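Local atomic coordinates of envelope polyprotein (PDB entry 5FXU), a protein that forms, as the Gn ectodomain, part of the antigenic glycoprotein surface of Puumala hantavirus and probably acts with its partner Gc in cell entry. Residues 193-199 against 226-232. Residues are numbered along the deposited sequence.
Sequences CFLIAKK and FQGYYIC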
loop_
_atom_site.group_PDB
_atom_site.type_symbol
_atom_site.label_atom_id
_atom_site.label_comp_id
_atom_site.label_asym_id
_atom_site.label_seq_id
_atom_site.Cartn_x
_atom_site.Cartn_y
_atom_site.Cartn_z
ATOM N N CYS A 193 -0.226 -0.790 -4.688
ATOM C CA CYS A 193 0.859 -1.697 -4.363
ATOM C C CYS A 193 0.955 -1.979 -2.871
ATOM O O CYS A 193 0.744 -1.089 -2.067
ATOM C CB CYS A 193 2.200 -1.080 -4.774
ATOM S SG CYS A 193 2.358 -0.686 -6.508
ATOM N N PHE A 194 1.315 -3.216 -2.538
ATOM C CA PHE A 194 1.414 -3.695 -1.161
ATOM C C PHE A 194 2.810 -4.222 -0.943
ATOM O O PHE A 194 3.338 -4.950 -1.772
ATOM C CB PHE A 194 0.342 -4.760 -0.889
ATOM C CG PHE A 194 -1.031 -4.277 -1.239
ATOM C CD1 PHE A 194 -1.462 -4.282 -2.572
ATOM C CD2 PHE A 194 -1.842 -3.707 -0.281
ATOM C CE1 PHE A 194 -2.701 -3.750 -2.917
ATOM C CE2 PHE A 194 -3.092 -3.196 -0.617
ATOM C CZ PHE A 194 -3.523 -3.195 -1.930
ATOM N N LEU A 195 3.420 -3.800 0.154
ATOM C CA LEU A 195 4.751 -4.224 0.509
ATOM C C LEU A 195 4.749 -5.614 1.112
ATOM O O LEU A 195 4.066 -5.857 2.113
ATOM C CB LEU A 195 5.352 -3.245 1.529
ATOM C CG LEU A 195 6.788 -3.548 1.929
ATOM C CD1 LEU A 195 7.729 -3.307 0.780
ATOM C CD2 LEU A 195 7.187 -2.639 3.056
ATOM N N ILE A 196 5.571 -6.494 0.561
ATOM C CA ILE A 196 5.656 -7.887 1.003
ATOM C C ILE A 196 7.067 -8.146 1.522
ATOM O O ILE A 196 8.042 -7.915 0.790
ATOM C CB ILE A 196 5.397 -8.839 -0.176
ATOM C CG1 ILE A 196 4.110 -8.492 -0.958
ATOM C CG2 ILE A 196 5.405 -10.289 0.277
ATOM C CD1 ILE A 196 2.854 -8.474 -0.144
ATOM N N ALA A 197 7.194 -8.631 2.754
ATOM C CA ALA A 197 8.479 -9.062 3.300
ATOM C C ALA A 197 8.820 -10.474 2.837
ATOM O O ALA A 197 8.048 -11.417 3.040
ATOM C CB ALA A 197 8.436 -9.033 4.801
ATOM N N LYS A 198 9.989 -10.610 2.223
ATOM C CA LYS A 198 10.446 -11.869 1.672
ATOM C C LYS A 198 11.978 -11.906 1.630
ATOM O O LYS A 198 12.626 -11.171 0.884
ATOM C CB LYS A 198 9.847 -12.078 0.275
ATOM C CG LYS A 198 10.249 -13.367 -0.442
ATOM C CD LYS A 198 9.748 -14.591 0.311
ATOM C CE LYS A 198 10.061 -15.912 -0.397
ATOM N NZ LYS A 198 11.488 -16.324 -0.487
ATOM N N LYS A 199 12.539 -12.803 2.429
ATOM C CA LYS A 199 13.981 -12.992 2.558
ATOM C C LYS A 199 14.485 -14.116 1.629
ATOM O O LYS A 199 13.727 -15.042 1.325
ATOM C CB LYS A 199 14.276 -13.362 4.012
ATOM C CG LYS A 199 15.269 -12.463 4.687
ATOM C CD LYS A 199 15.339 -12.711 6.181
ATOM C CE LYS A 199 16.776 -12.651 6.644
ATOM N NZ LYS A 199 16.819 -12.744 8.117
ATOM N N PHE A 226 16.724 -4.252 4.053
ATOM C CA PHE A 226 15.368 -4.806 3.951
ATOM C C PHE A 226 15.171 -5.722 2.713
ATOM O O PHE A 226 15.628 -5.413 1.624
ATOM C CB PHE A 226 14.306 -3.727 3.956
ATOM C CG PHE A 226 12.920 -4.277 3.709
ATOM C CD1 PHE A 226 12.231 -4.943 4.705
ATOM C CD2 PHE A 226 12.344 -4.194 2.444
ATOM C CE1 PHE A 226 10.979 -5.491 4.460
ATOM C CE2 PHE A 226 11.099 -4.724 2.205
ATOM C CZ PHE A 226 10.414 -5.376 3.214
ATOM N N GLN A 227 14.546 -6.876 2.927
ATOM C CA GLN A 227 14.310 -7.835 1.865
ATOM C C GLN A 227 12.827 -8.003 1.631
ATOM O O GLN A 227 12.069 -8.378 2.531
ATOM C CB GLN A 227 14.990 -9.182 2.148
ATOM C CG GLN A 227 16.478 -9.159 1.801
ATOM C CD GLN A 227 17.156 -10.507 1.898
ATOM O OE1 GLN A 227 16.973 -11.378 1.047
ATOM N NE2 GLN A 227 17.957 -10.681 2.935
ATOM N N GLY A 228 12.411 -7.678 0.412
ATOM C CA GLY A 228 11.013 -7.751 0.053
ATOM C C GLY A 228 10.740 -7.162 -1.301
ATOM O O GLY A 228 11.651 -6.950 -2.096
ATOM N N TYR A 229 9.475 -6.921 -1.572
ATOM C CA TYR A 229 9.062 -6.478 -2.892
ATOM C C TYR A 229 7.687 -5.910 -2.820
ATOM O O TYR A 229 7.039 -6.035 -1.798
ATOM C CB TYR A 229 9.088 -7.641 -3.885
ATOM C CG TYR A 229 8.185 -8.798 -3.583
ATOM C CD1 TYR A 229 8.611 -9.853 -2.780
ATOM C CD2 TYR A 229 6.923 -8.882 -4.156
ATOM C CE1 TYR A 229 7.769 -10.944 -2.513
ATOM C CE2 TYR A 229 6.084 -9.965 -3.907
ATOM C CZ TYR A 229 6.519 -10.982 -3.089
ATOM O OH TYR A 229 5.682 -12.027 -2.851
ATOM N N TYR A 230 7.251 -5.260 -3.895
ATOM C CA TYR A 230 5.880 -4.785 -3.954
ATOM C C TYR A 230 5.098 -5.684 -4.921
ATOM O O TYR A 230 5.632 -6.112 -5.944
ATOM C CB TYR A 230 5.804 -3.303 -4.377
ATOM C CG TYR A 230 6.096 -2.306 -3.283
ATOM C CD1 TYR A 230 5.087 -1.899 -2.405
ATOM C CD2 TYR A 230 7.339 -1.736 -3.144
ATOM C CE1 TYR A 230 5.327 -0.956 -1.427
ATOM C CE2 TYR A 230 7.590 -0.807 -2.167
ATOM C CZ TYR A 230 6.592 -0.410 -1.299
ATOM O OH TYR A 230 6.856 0.527 -0.322
ATOM N N ILE A 231 3.821 -5.914 -4.587
ATOM C CA ILE A 231 2.880 -6.551 -5.488
ATOM C C ILE A 231 1.784 -5.538 -5.749
ATOM O O ILE A 231 1.258 -4.935 -4.816
ATOM C CB ILE A 231 2.410 -7.913 -4.931
ATOM C CG1 ILE A 231 1.875 -8.777 -6.045
ATOM C CG2 ILE A 231 1.406 -7.764 -3.789
ATOM C CD1 ILE A 231 2.979 -9.414 -6.890
ATOM N N CYS A 232 1.483 -5.296 -7.027
ATOM C CA CYS A 232 0.650 -4.168 -7.435
ATOM C C CYS A 232 -0.455 -4.653 -8.317
ATOM O O CYS A 232 -0.311 -5.662 -9.014
ATOM C CB CYS A 232 1.475 -3.111 -8.208
ATOM S SG CYS A 232 2.953 -2.511 -7.330
#
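Cys193 opens the antiparallel pairing with a disulfide to Cys232 (SG to SG 2.1 Å) across a non-hydrogen-bonded pair in which Cys193 CA and Cys232 CA lie 3.9 Å apart, a close spacing consistent with the disulfide. Next, Phe194 N bonds Ile231 O (2.9 Å) and Ile231 N bonds Phe194 O (3.0 Å). Leu195 lays CD1 over the Tyr230 ring, a CH-pi contact on the same face as the disulfide, and the same CD1 lies 3.9 Å from Phe226 CE2. On the other face, Ile196 sets CB over the Tyr229 ring, while Ile196 N donates to Tyr229 O (2.8 Å) and Tyr229 N to Ile196 O (2.9 Å). Ala197 pairs with Gly228, at which a CB would clash with Ile196 O. Beyond the strand, Lys198 N still bonds Gln227 O (3.1 Å), and the exposed Lys199 salt-bridges Asp318. Strands 340-354 and 237-243 flank the pair, and helix 249-260 packs against the disulfide face. This is a cross-strand disulfide at a non-hydrogen-bonded site, linking neighbouring strands inside the large mixed beta-sheet of the Gn head.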